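Local coordinates for protein mannan endo-1,6-alpha-mannosidase (Chaetomium thermophilum, PDB 6RY0) that probably cleaves or transfers alpha-1,6-linked mannosides as a calcium-binding family 76 glycosidase implicated in moving GPI-anchored glycoproteins into the fungal cell wall, at residues D173-G178 / N192-I197; A200-L205 / E223-W228; G206-R211 / L267-A272; D128-W133 / T164-P169. One frame throughout, in Å; residues are numbered along the deposited sequence.

Overall arrangement
From the N terminus, interaction 4 comes first: 128-133 on helix 127-142 meets 164-169 at the end of helix 155-167, closing about thirty residues. Interaction 1 follows in series and closes a short, largely irregular loop, tying 173-178 to strand 193-195 just before helix 196-213 starts. That helix then supplies both remaining contacts. Its 200-205 part packs on 223-228 in interaction 2, and its 206-211 part on 267-272 in interaction 3; their segments alternate, so these two cross. Their centres lie 8 Å apart. Helix 196-213 thus joins helices 216-231 and 261-278, and interactions 1 and 2 touch where Trp228 NE1 probably bonds to Cys176 O.

Interaction 1 (D173-G178 / N192-I197); sequences DGTCNG and NYKNTI
Lys194 runs from strand 193-195 into the 173-178 loop and ends among the oxygens of Asp173, Thr175 and Gly178. At its root, CB packs against CH2 of Trp228, 4.2 Å away. CG sits anti to the carbonyl carbon (chi1 -73°), and from there the chain stays extended, so the amine is carried straight out from the strand. CD passes CB of Cys176, the cysteine disulfide-bonded to Cys252. CE rests 3.3 Å from Thr175 OG1, and NZ then fits into the turn. It donates to Thr175 O at 2.8 Å and to Gly178 O, also 2.8 Å from NZ, in both cases from above the carbonyl plane. Gly178 N bonds to Thr175 O from the opposite face. A salt bridge joins NZ to Asp173 OD1 at 3.2 Å, the amine standing 39° out of the carboxylate plane. Water 1 accepts from Lys194 NZ and from Asp173 N, each 2.9 Å from it, and Gly179 O is a further acceptor, so the hydrogens of the amine must be shared among these oxygens. Asp173 is itself held to the loop: OD1 accepts from Thr175 N, which makes an Asx turn, and on its syn lone pair from Thr175 OG1 at 2.7 Å. Its other oxygen, OD2, forms a salt bridge with Arg181. One ammonium group therefore gathers carbonyls from a loop without regular secondary structure, and this ring of oxygens, with one carboxylate among them, probably favours the charged form of Lys194.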
loop_
_atom_site.group_PDB
_atom_site.type_symbol
_atom_site.label_atom_id
_atom_site.label_comp_id
_atom_site.label_asym_id
_atom_site.label_seq_id
_atom_site.Cartn_x
_atom_site.Cartn_y
_atom_site.Cartn_z
ATOM N N ASP A 173 -14.404 1.644 19.287
ATOM C CA ASP A 173 -15.573 1.932 20.081
ATOM C C ASP A 173 -16.785 1.131 19.583
ATOM O O ASP A 173 -16.657 0.275 18.711
ATOM C CB ASP A 173 -15.802 3.461 20.194
ATOM C CG ASP A 173 -16.304 4.127 18.924
ATOM O OD1 ASP A 173 -16.930 3.476 18.083
ATOM O OD2 ASP A 173 -16.101 5.360 18.802
ATOM N N GLY A 174 -17.950 1.361 20.181
ATOM C CA GLY A 174 -19.106 0.538 19.895
ATOM C C GLY A 174 -19.907 0.998 18.698
ATOM O O GLY A 174 -20.822 0.282 18.286
ATOM N N THR A 175 -19.586 2.145 18.113
ATOM C CA THR A 175 -20.335 2.575 16.960
ATOM C C THR A 175 -20.132 1.575 15.820
ATOM O O THR A 175 -19.032 1.091 15.613
ATOM C CB THR A 175 -19.982 4.009 16.550
ATOM O OG1 THR A 175 -18.626 4.093 16.093
ATOM C CG2 THR A 175 -20.193 4.969 17.718
ATOM N N CYS A 176 -21.193 1.262 15.088
ATOM C CA CYS A 176 -21.133 0.259 14.051
ATOM C C CYS A 176 -20.627 -1.090 14.546
ATOM O O CYS A 176 -20.158 -1.890 13.770
ATOM C CB CYS A 176 -20.324 0.720 12.849
ATOM S SG CYS A 176 -20.863 2.360 12.291
ATOM N N ASN A 177 -20.756 -1.324 15.850
ATOM C CA ASN A 177 -20.277 -2.561 16.496
ATOM C C ASN A 177 -18.760 -2.769 16.329
ATOM O O ASN A 177 -18.278 -3.876 16.480
ATOM C CB ASN A 177 -21.030 -3.803 16.016
ATOM C CG ASN A 177 -22.519 -3.676 16.205
ATOM O OD1 ASN A 177 -22.989 -3.088 17.155
ATOM N ND2 ASN A 177 -23.276 -4.260 15.294
ATOM N N GLY A 178 -18.020 -1.695 16.084
ATOM C CA GLY A 178 -16.578 -1.765 15.980
ATOM C C GLY A 178 -16.065 -1.157 14.709
ATOM O O GLY A 178 -16.733 -0.335 14.099
ATOM N N ASN A 192 -15.830 10.724 11.689
ATOM C CA ASN A 192 -17.113 10.038 11.665
ATOM C C ASN A 192 -17.271 9.010 10.540
ATOM O O ASN A 192 -18.311 8.375 10.454
ATOM C CB ASN A 192 -18.247 11.067 11.566
ATOM C CG ASN A 192 -18.255 11.833 10.239
ATOM O OD1 ASN A 192 -17.245 12.026 9.595
ATOM N ND2 ASN A 192 -19.425 12.287 9.840
ATOM N N TYR A 193 -16.249 8.838 9.706
ATOM C CA TYR A 193 -16.303 7.904 8.591
ATOM C C TYR A 193 -15.490 6.664 8.952
ATOM O O TYR A 193 -14.281 6.745 9.164
ATOM C CB TYR A 193 -15.729 8.573 7.346
ATOM C CG TYR A 193 -15.936 7.870 6.021
ATOM C CD1 TYR A 193 -17.195 7.450 5.616
ATOM C CD2 TYR A 193 -14.888 7.713 5.109
ATOM C CE1 TYR A 193 -17.388 6.855 4.367
ATOM C CE2 TYR A 193 -15.086 7.125 3.865
ATOM C CZ TYR A 193 -16.341 6.712 3.494
ATOM O OH TYR A 193 -16.591 6.131 2.266
ATOM N N LYS A 194 -16.152 5.520 9.048
ATOM C CA LYS A 194 -15.450 4.253 9.244
ATOM C C LYS A 194 -15.300 3.634 7.866
ATOM O O LYS A 194 -16.276 3.218 7.251
ATOM C CB LYS A 194 -16.195 3.337 10.204
ATOM C CG LYS A 194 -16.117 3.799 11.660
ATOM C CD LYS A 194 -16.628 2.832 12.687
ATOM C CE LYS A 194 -16.161 3.264 14.055
ATOM N NZ LYS A 194 -16.508 2.278 15.131
ATOM N N ASN A 195 -14.081 3.643 7.356
ATOM C CA ASN A 195 -13.874 3.282 5.991
ATOM C C ASN A 195 -13.079 2.007 5.832
ATOM O O ASN A 195 -12.398 1.523 6.733
ATOM C CB ASN A 195 -13.299 4.418 5.186
ATOM C CG ASN A 195 -11.981 4.904 5.655
ATOM O OD1 ASN A 195 -11.418 4.463 6.665
ATOM N ND2 ASN A 195 -11.442 5.844 4.908
ATOM N N THR A 196 -13.206 1.432 4.645
ATOM C CA THR A 196 -12.515 0.200 4.360
ATOM C C THR A 196 -11.024 0.341 4.494
ATOM O O THR A 196 -10.395 -0.524 5.109
ATOM C CB THR A 196 -12.916 -0.319 2.988
ATOM O OG1 THR A 196 -14.321 -0.518 3.040
ATOM C CG2 THR A 196 -12.178 -1.593 2.654
ATOM N N ILE A 197 -10.433 1.379 3.916
ATOM C CA ILE A 197 -8.980 1.388 3.810
ATOM C C ILE A 197 -8.308 1.403 5.195
ATOM O O ILE A 197 -7.290 0.727 5.390
ATOM C CB ILE A 197 -8.456 2.503 2.888
ATOM C CG1 ILE A 197 -6.949 2.356 2.662
ATOM C CG2 ILE A 197 -8.816 3.908 3.403
ATOM C CD1 ILE A 197 -6.565 1.148 1.970
HETATM O O HOH W 1 -14.139 2.766 16.674
#

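Interaction 2 (A200-L205 / E223-W228)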
loop_
_atom_site.group_PDB
_atom_site.type_symbol
_atom_site.label_atom_id
_atom_site.label_comp_id
_atom_site.label_asym_id
_atom_site.label_seq_id
_atom_site.Cartn_x
_atom_site.Cartn_y
_atom_site.Cartn_z
ATOM N N ALA A 200 -8.604 -2.112 6.367
ATOM C CA ALA A 200 -7.802 -2.989 5.525
ATOM C C ALA A 200 -6.318 -2.889 5.869
ATOM O O ALA A 200 -5.633 -3.897 5.861
ATOM C CB ALA A 200 -8.052 -2.668 4.062
ATOM N N CYS A 201 -5.829 -1.683 6.134
ATOM C CA CYS A 201 -4.424 -1.536 6.525
ATOM C C CYS A 201 -4.166 -2.272 7.836
ATOM O O CYS A 201 -3.155 -2.970 7.983
ATOM C CB CYS A 201 -4.050 -0.056 6.677
ATOM S SG CYS A 201 -3.969 0.897 5.144
ATOM N N PHE A 202 -5.045 -2.090 8.812
ATOM C CA PHE A 202 -4.869 -2.753 10.104
ATOM C C PHE A 202 -4.952 -4.273 9.977
ATOM O O PHE A 202 -4.164 -5.010 10.563
ATOM C CB PHE A 202 -5.874 -2.155 11.092
ATOM C CG PHE A 202 -5.838 -2.750 12.474
ATOM C CD1 PHE A 202 -4.680 -2.800 13.221
ATOM C CD2 PHE A 202 -6.989 -3.233 13.052
ATOM C CE1 PHE A 202 -4.667 -3.307 14.507
ATOM C CE2 PHE A 202 -6.965 -3.740 14.346
ATOM C CZ PHE A 202 -5.823 -3.804 15.057
ATOM N N PHE A 203 -5.912 -4.748 9.162
ATOM C CA PHE A 203 -6.055 -6.153 8.850
ATOM C C PHE A 203 -4.778 -6.705 8.222
ATOM O O PHE A 203 -4.253 -7.731 8.636
ATOM C CB PHE A 203 -7.239 -6.328 7.901
ATOM C CG PHE A 203 -7.307 -7.684 7.254
ATOM C CD1 PHE A 203 -7.491 -8.829 8.018
ATOM C CD2 PHE A 203 -7.180 -7.834 5.887
ATOM C CE1 PHE A 203 -7.509 -10.076 7.437
ATOM C CE2 PHE A 203 -7.216 -9.079 5.279
ATOM C CZ PHE A 203 -7.373 -10.198 6.063
ATOM N N ASP A 204 -4.317 -6.036 7.160
ATOM C CA ASP A 204 -3.144 -6.513 6.442
ATOM C C ASP A 204 -1.922 -6.560 7.349
ATOM O O ASP A 204 -1.161 -7.520 7.334
ATOM C CB ASP A 204 -2.892 -5.550 5.247
ATOM C CG ASP A 204 -1.812 -6.042 4.326
ATOM O OD1 ASP A 204 -2.062 -7.112 3.695
ATOM O OD2 ASP A 204 -0.770 -5.355 4.190
ATOM N N LEU A 205 -1.713 -5.519 8.156
ATOM C CA LEU A 205 -0.595 -5.516 9.111
ATOM C C LEU A 205 -0.700 -6.650 10.085
ATOM O O LEU A 205 0.303 -7.294 10.409
ATOM C CB LEU A 205 -0.526 -4.216 9.919
ATOM C CG LEU A 205 0.096 -3.070 9.143
ATOM C CD1 LEU A 205 -0.065 -1.761 9.868
ATOM C CD2 LEU A 205 1.579 -3.300 8.841
ATOM N N GLU A 223 -8.481 -11.504 12.038
ATOM C CA GLU A 223 -9.751 -12.235 11.861
ATOM C C GLU A 223 -10.915 -11.322 12.267
ATOM O O GLU A 223 -11.936 -11.226 11.576
ATOM C CB GLU A 223 -9.802 -13.560 12.694
ATOM C CG GLU A 223 -8.743 -14.729 12.432
ATOM C CD GLU A 223 -9.227 -15.911 11.533
ATOM O OE1 GLU A 223 -10.350 -15.766 10.997
ATOM O OE2 GLU A 223 -8.466 -16.961 11.330
ATOM N N LYS A 224 -10.793 -10.704 13.442
ATOM C CA LYS A 224 -11.863 -9.878 13.976
ATOM C C LYS A 224 -12.175 -8.731 13.028
ATOM O O LYS A 224 -13.354 -8.417 12.772
ATOM C CB LYS A 224 -11.437 -9.356 15.359
ATOM C CG LYS A 224 -12.446 -8.495 16.062
ATOM C CD LYS A 224 -11.891 -8.071 17.424
ATOM C CE LYS A 224 -12.918 -7.968 18.534
ATOM N NZ LYS A 224 -13.803 -6.862 18.236
ATOM N N ILE A 225 -11.141 -8.053 12.531
ATOM C CA ILE A 225 -11.384 -6.891 11.677
ATOM C C ILE A 225 -11.944 -7.306 10.323
ATOM O O ILE A 225 -12.849 -6.638 9.794
ATOM C CB ILE A 225 -10.099 -6.069 11.511
ATOM C CG1 ILE A 225 -9.643 -5.504 12.822
ATOM C CG2 ILE A 225 -10.226 -5.035 10.401
ATOM C CD1 ILE A 225 -10.541 -4.404 13.334
ATOM N N PHE A 226 -11.457 -8.399 9.754
ATOM C CA PHE A 226 -12.028 -8.893 8.504
ATOM C C PHE A 226 -13.501 -9.237 8.684
ATOM O O PHE A 226 -14.347 -8.888 7.860
ATOM C CB PHE A 226 -11.258 -10.114 8.023
ATOM C CG PHE A 226 -11.628 -10.491 6.617
ATOM C CD1 PHE A 226 -12.718 -11.299 6.370
ATOM C CD2 PHE A 226 -10.876 -10.028 5.525
ATOM C CE1 PHE A 226 -13.049 -11.625 5.048
ATOM C CE2 PHE A 226 -11.210 -10.353 4.238
ATOM C CZ PHE A 226 -12.286 -11.133 4.017
ATOM N N ASP A 227 -13.814 -9.921 9.787
ATOM C CA ASP A 227 -15.182 -10.314 10.026
ATOM C C ASP A 227 -16.084 -9.104 10.210
ATOM O O ASP A 227 -17.255 -9.137 9.820
ATOM C CB ASP A 227 -15.252 -11.278 11.193
ATOM C CG ASP A 227 -14.712 -12.678 10.839
ATOM O OD1 ASP A 227 -14.418 -12.965 9.650
ATOM O OD2 ASP A 227 -14.549 -13.465 11.773
ATOM N N TRP A 228 -15.545 -8.026 10.779
ATOM C CA TRP A 228 -16.276 -6.784 10.897
ATOM C C TRP A 228 -16.549 -6.159 9.520
ATOM O O TRP A 228 -17.657 -5.752 9.220
ATOM C CB TRP A 228 -15.529 -5.794 11.821
ATOM C CG TRP A 228 -16.268 -4.508 11.951
ATOM C CD1 TRP A 228 -17.295 -4.245 12.819
ATOM C CD2 TRP A 228 -16.105 -3.331 11.145
ATOM N NE1 TRP A 228 -17.781 -2.986 12.594
ATOM C CE2 TRP A 228 -17.078 -2.401 11.571
ATOM C CE3 TRP A 228 -15.232 -2.959 10.116
ATOM C CZ2 TRP A 228 -17.208 -1.154 11.009
ATOM C CZ3 TRP A 228 -15.351 -1.700 9.564
ATOM C CH2 TRP A 228 -16.342 -0.828 9.994
#
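Phe203 and Phe226 lie side by side and point the same way, with CD2 of Phe226 over one face of the Phe203 ring, near its rim and 3.5 Å from CZ. The ring centroids are 5.2 Å apart and the planes are inclined at 50°, an oblique pair. Ile225 fills the space beside them with both of its branches. CG2, anti to the backbone N, touches Phe203 CB, while CG1 turns to Phe202 and meets CD2 of that ring at 3.5 Å; CD1 of Ile225 lies at the edge of the same ring, in its plane. Replacing Phe203 by an alanine would probably open a gap under Phe226 and leave Gly270, which CE2 of Phe203 touches, without that cover. Further out, Trp163 stacks on Phe202, and Trp283 meets Phe226 edge-to-face. The two helical segments approach to 9.0 Å between axes with their directions 146° apart, roughly antiparallel, and are joined by a short turn. Consecutive antiparallel helices packed through such apolar side chains are what the (alpha/alpha)6 barrel of family 76 is built from.

Interaction 3 (G206-R211 / L267-A272); sequences GARLAR and LLHGAA
Ala207 and Gly270 bring the backbones of helices 196-213 and 261-278 together, their CA atoms 5.7 Å apart. CB of Ala207 rests 3.5 Å from the carbonyl O of Gly270; a methyl group on one side and no side chain on the other permit so close an approach. Beside this, Arg208 and His269 meet. The arginine chain bends at chi3 (71°), which turns its guanidinium flat toward the imidazole. CE1 of His269 stands 3.4 Å above that plane, near its rim, and is 3.6 Å from NH1 of Arg208. The imidazole presents its edge, with the two planes 84° apart, nearly perpendicular. Helices set against each other in this way make up the (alpha/alpha)6 barrel expected of family 76, and the contact joins two helices with helix 216-231 between them in the chain. Polar partners for both groups come from Asp204, one turn earlier on the arginine's helix: OD2 forms a salt bridge with Arg208 NH1, and OD1 is hydrogen-bonded to His269 ND1. With a leucine in place of Arg208, Asp204 OD2 and Glu142, the salt-bridge partner of NH2, would probably lose their mate, and the edge of His269 would lose the flat group it lies against. His269 also meets the rings of Trp330 and Phe273, and Met135, Met138 and Leu139 of helix 127-142 pack along Arg208.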
loop_
_atom_site.group_PDB
_atom_site.type_symbol
_atom_site.label_atom_id
_atom_site.label_comp_id
_atom_site.label_asym_id
_atom_site.label_seq_id
_atom_site.Cartn_x
_atom_site.Cartn_y
_atom_site.Cartn_z
ATOM N N GLY A 206 -1.895 -6.885 10.619
ATOM C CA GLY A 206 -2.066 -7.989 11.556
ATOM C C GLY A 206 -1.751 -9.340 10.938
ATOM O O GLY A 206 -1.056 -10.170 11.525
ATOM N N ALA A 207 -2.244 -9.560 9.730
ATOM C CA ALA A 207 -2.011 -10.835 9.048
ATOM C C ALA A 207 -0.514 -11.046 8.792
ATOM O O ALA A 207 0.022 -12.135 8.956
ATOM C CB ALA A 207 -2.794 -10.860 7.772
ATOM N N ARG A 208 0.147 -9.985 8.364
ATOM C CA ARG A 208 1.571 -10.051 8.046
ATOM C C ARG A 208 2.420 -10.185 9.295
ATOM O O ARG A 208 3.411 -10.934 9.312
ATOM C CB ARG A 208 1.982 -8.824 7.225
ATOM C CG ARG A 208 1.326 -8.854 5.858
ATOM C CD ARG A 208 1.372 -7.536 5.141
ATOM N NE ARG A 208 2.702 -7.199 4.689
ATOM C CZ ARG A 208 2.983 -6.060 4.071
ATOM N NH1 ARG A 208 2.042 -5.129 3.851
ATOM N NH2 ARG A 208 4.223 -5.825 3.665
ATOM N N LEU A 209 2.053 -9.500 10.367
ATOM C CA LEU A 209 2.775 -9.663 11.630
ATOM C C LEU A 209 2.597 -11.059 12.169
ATOM O O LEU A 209 3.541 -11.634 12.724
ATOM C CB LEU A 209 2.363 -8.580 12.632
ATOM C CG LEU A 209 2.966 -7.209 12.340
ATOM C CD1 LEU A 209 2.207 -6.096 13.081
ATOM C CD2 LEU A 209 4.452 -7.179 12.697
ATOM N N ALA A 210 1.405 -11.620 12.034
ATOM C CA ALA A 210 1.195 -13.017 12.436
ATOM C C ALA A 210 2.136 -13.950 11.695
ATOM O O ALA A 210 2.809 -14.781 12.293
ATOM C CB ALA A 210 -0.239 -13.439 12.187
ATOM N N ARG A 211 2.184 -13.818 10.371
ATOM C CA ARG A 211 3.030 -14.728 9.610
ATOM C C ARG A 211 4.513 -14.559 9.987
ATOM O O ARG A 211 5.259 -15.530 10.086
ATOM C CB ARG A 211 2.829 -14.559 8.107
ATOM C CG ARG A 211 3.574 -15.621 7.311
ATOM C CD ARG A 211 3.419 -15.460 5.828
ATOM N NE ARG A 211 4.084 -16.513 5.078
ATOM C CZ ARG A 211 5.298 -16.426 4.542
ATOM N NH1 ARG A 211 6.048 -15.357 4.697
ATOM N NH2 ARG A 211 5.761 -17.431 3.790
ATOM N N LEU A 267 -7.339 -6.225 0.867
ATOM C CA LEU A 267 -8.000 -7.327 1.538
ATOM C C LEU A 267 -7.554 -8.667 0.963
ATOM O O LEU A 267 -7.356 -9.623 1.719
ATOM C CB LEU A 267 -9.505 -7.188 1.486
ATOM C CG LEU A 267 -10.079 -5.989 2.255
ATOM C CD1 LEU A 267 -11.588 -6.020 2.209
ATOM C CD2 LEU A 267 -9.589 -5.932 3.664
ATOM N N LEU A 268 -7.407 -8.775 -0.356
ATOM C CA LEU A 268 -6.862 -9.995 -0.949
ATOM C C LEU A 268 -5.478 -10.313 -0.376
ATOM O O LEU A 268 -5.199 -11.450 -0.031
ATOM C CB LEU A 268 -6.804 -9.843 -2.477
ATOM C CG LEU A 268 -6.103 -10.993 -3.199
ATOM C CD1 LEU A 268 -6.865 -12.307 -3.082
ATOM C CD2 LEU A 268 -5.876 -10.654 -4.653
ATOM N N HIS A 269 -4.622 -9.303 -0.322
ATOM C CA HIS A 269 -3.262 -9.468 0.198
ATOM C C HIS A 269 -3.312 -9.995 1.632
ATOM O O HIS A 269 -2.667 -11.004 1.931
ATOM C CB HIS A 269 -2.581 -8.108 0.081
ATOM C CG HIS A 269 -1.121 -8.060 0.380
ATOM N ND1 HIS A 269 -0.626 -7.615 1.585
ATOM C CD2 HIS A 269 -0.051 -8.253 -0.426
ATOM C CE1 HIS A 269 0.685 -7.524 1.487
ATOM N NE2 HIS A 269 1.068 -7.899 0.285
ATOM N N GLY A 270 -4.062 -9.343 2.506
ATOM C CA GLY A 270 -4.104 -9.813 3.873
ATOM C C GLY A 270 -4.710 -11.178 3.996
ATOM O O GLY A 270 -4.264 -12.000 4.815
ATOM N N ALA A 271 -5.755 -11.464 3.208
ATOM C CA ALA A 271 -6.385 -12.784 3.246
ATOM C C ALA A 271 -5.391 -13.865 2.813
ATOM O O ALA A 271 -5.424 -14.977 3.349
ATOM C CB ALA A 271 -7.624 -12.796 2.373
ATOM N N ALA A 272 -4.522 -13.560 1.848
ATOM C CA ALA A 272 -3.523 -14.508 1.420
ATOM C C ALA A 272 -2.529 -14.803 2.545
ATOM O O ALA A 272 -2.163 -15.951 2.756
ATOM C CB ALA A 272 -2.804 -13.991 0.178
#

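Interaction 4 (D128-W133 / T164-P169)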
loop_
_atom_site.group_PDB
_atom_site.type_symbol
_atom_site.label_atom_id
_atom_site.label_comp_id
_atom_site.label_asym_id
_atom_site.label_seq_id
_atom_site.Cartn_x
_atom_site.Cartn_y
_atom_site.Cartn_z
ATOM N N ASP A 128 -5.234 5.064 7.825
ATOM C CA ASP A 128 -4.666 4.639 6.547
ATOM C C ASP A 128 -3.291 5.272 6.286
ATOM O O ASP A 128 -2.380 4.598 5.827
ATOM C CB ASP A 128 -5.632 4.946 5.377
ATOM C CG ASP A 128 -6.140 6.400 5.305
ATOM O OD1 ASP A 128 -6.125 7.127 6.311
ATOM O OD2 ASP A 128 -6.536 6.835 4.207
ATOM N N ASP A 129 -3.141 6.560 6.568
ATOM C CA ASP A 129 -1.861 7.203 6.335
ATOM C C ASP A 129 -0.772 6.536 7.164
ATOM O O ASP A 129 0.294 6.171 6.664
ATOM C CB ASP A 129 -1.908 8.693 6.668
ATOM C CG ASP A 129 -3.013 9.409 5.989
ATOM O OD1 ASP A 129 -4.092 9.491 6.544
ATOM O OD2 ASP A 129 -2.835 9.879 4.879
ATOM N N GLN A 130 -1.041 6.394 8.456
ATOM C CA GLN A 130 -0.114 5.724 9.363
ATOM C C GLN A 130 0.095 4.271 8.920
ATOM O O GLN A 130 1.228 3.762 8.926
ATOM C CB GLN A 130 -0.683 5.769 10.788
ATOM C CG GLN A 130 0.252 5.187 11.810
ATOM C CD GLN A 130 -0.406 4.814 13.119
ATOM O OE1 GLN A 130 -1.625 4.611 13.177
ATOM N NE2 GLN A 130 0.396 4.678 14.168
ATOM N N GLY A 131 -0.983 3.622 8.518
ATOM C CA GLY A 131 -0.926 2.252 8.078
ATOM C C GLY A 131 -0.021 2.040 6.904
ATOM O O GLY A 131 0.707 1.048 6.896
ATOM N N PHE A 132 -0.052 2.932 5.917
ATOM C CA PHE A 132 0.825 2.747 4.755
ATOM C C PHE A 132 2.295 2.804 5.139
ATOM O O PHE A 132 3.100 2.047 4.598
ATOM C CB PHE A 132 0.493 3.733 3.649
ATOM C CG PHE A 132 -0.492 3.209 2.679
ATOM C CD1 PHE A 132 -0.078 2.501 1.583
ATOM C CD2 PHE A 132 -1.857 3.392 2.869
ATOM C CE1 PHE A 132 -1.006 1.964 0.677
ATOM C CE2 PHE A 132 -2.764 2.839 1.981
ATOM C CZ PHE A 132 -2.303 2.126 0.896
ATOM N N TRP A 133 2.672 3.690 6.065
ATOM C CA TRP A 133 4.046 3.699 6.563
ATOM C C TRP A 133 4.359 2.413 7.299
ATOM O O TRP A 133 5.425 1.835 7.120
ATOM C CB TRP A 133 4.287 4.918 7.459
ATOM C CG TRP A 133 4.440 6.202 6.709
ATOM C CD1 TRP A 133 3.506 7.142 6.470
ATOM C CD2 TRP A 133 5.651 6.674 6.098
ATOM N NE1 TRP A 133 4.061 8.187 5.742
ATOM C CE2 TRP A 133 5.386 7.925 5.527
ATOM C CE3 TRP A 133 6.933 6.144 5.980
ATOM C CZ2 TRP A 133 6.370 8.656 4.844
ATOM C CZ3 TRP A 133 7.907 6.872 5.314
ATOM C CH2 TRP A 133 7.620 8.112 4.761
ATOM N N THR A 164 0.152 -1.819 17.012
ATOM C CA THR A 164 -0.236 -1.708 18.405
ATOM C C THR A 164 -1.056 -0.442 18.644
ATOM O O THR A 164 -2.084 -0.478 19.341
ATOM C CB THR A 164 1.005 -1.762 19.305
ATOM O OG1 THR A 164 1.603 -3.057 19.211
ATOM C CG2 THR A 164 0.609 -1.497 20.751
ATOM N N THR A 165 -0.646 0.688 18.091
ATOM C CA THR A 165 -1.416 1.902 18.242
ATOM C C THR A 165 -2.779 1.770 17.594
ATOM O O THR A 165 -3.762 2.354 18.091
ATOM C CB THR A 165 -0.685 3.155 17.740
ATOM O OG1 THR A 165 -0.523 3.109 16.321
ATOM C CG2 THR A 165 0.630 3.393 18.461
ATOM N N GLN A 166 -2.880 1.022 16.508
ATOM C CA GLN A 166 -4.155 0.800 15.828
ATOM C C GLN A 166 -5.061 -0.155 16.581
ATOM O O GLN A 166 -6.272 -0.089 16.422
ATOM C CB GLN A 166 -3.924 0.355 14.372
ATOM C CG GLN A 166 -3.382 1.483 13.551
ATOM C CD GLN A 166 -3.242 1.222 12.107
ATOM O OE1 GLN A 166 -3.488 0.127 11.647
ATOM N NE2 GLN A 166 -2.893 2.258 11.365
ATOM N N ALA A 167 -4.477 -1.018 17.406
ATOM C CA ALA A 167 -5.212 -1.949 18.267
ATOM C C ALA A 167 -5.633 -1.315 19.591
ATOM O O ALA A 167 -6.350 -1.920 20.364
ATOM C CB ALA A 167 -4.355 -3.167 18.550
ATOM N N SER A 168 -5.200 -0.090 19.880
ATOM C CA SER A 168 -5.429 0.520 21.174
ATOM C C SER A 168 -6.923 0.709 21.397
ATOM O O SER A 168 -7.665 1.023 20.468
ATOM C CB SER A 168 -4.656 1.833 21.232
ATOM O OG SER A 168 -4.611 2.388 22.536
ATOM N N PRO A 169 -7.378 0.546 22.645
ATOM C CA PRO A 169 -8.824 0.489 22.852
ATOM C C PRO A 169 -9.610 1.725 22.427
ATOM O O PRO A 169 -10.764 1.578 22.000
ATOM C CB PRO A 169 -8.946 0.195 24.351
ATOM C CG PRO A 169 -7.610 0.310 24.923
ATOM C CD PRO A 169 -6.627 0.192 23.858
#
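Gln130 (chi1 -176°) sends CG away from its backbone N, while Gln166 (chi1 -70°) keeps CG beside its own; with both chains extended, the two side chains slide past each other in opposite directions until their amides meet. Gln166 NE2 donates to Gln130 OE1 at 3.2 Å, approaching from above the carbonyl plane, and the two amide planes stand 70° apart. The other end of the Gln130 amide is used as well: NE2 donates to Thr165 OG1 at 2.8 Å. Thr165 OG1 is placed for this between its backbone N and carbonyl carbon, and is also hydrogen-bonded to Val162 O. Gln130 is gripped from outside too, because NE2 bonds to Asp115 O and OE1 to Arg171 NH1. Each of its amide polar atoms thus has two partners, which satisfies a buried group and fixes its rotation. Gly131 comes next to Gln130 with no side chain, and its N lies 3.7 Å from Gln166 NE2. Asp129, on the same helix, binds a calcium ion in another structure of this protein, but none is bound there here. Helix 127-142 and the end of helix 155-167 are joined in this way through polar side chains, and helix 196-213 packs against both: Ile197 touches Asp128, Cys201 touches Phe132, and Phe202 lies on Gln166 and Ala167.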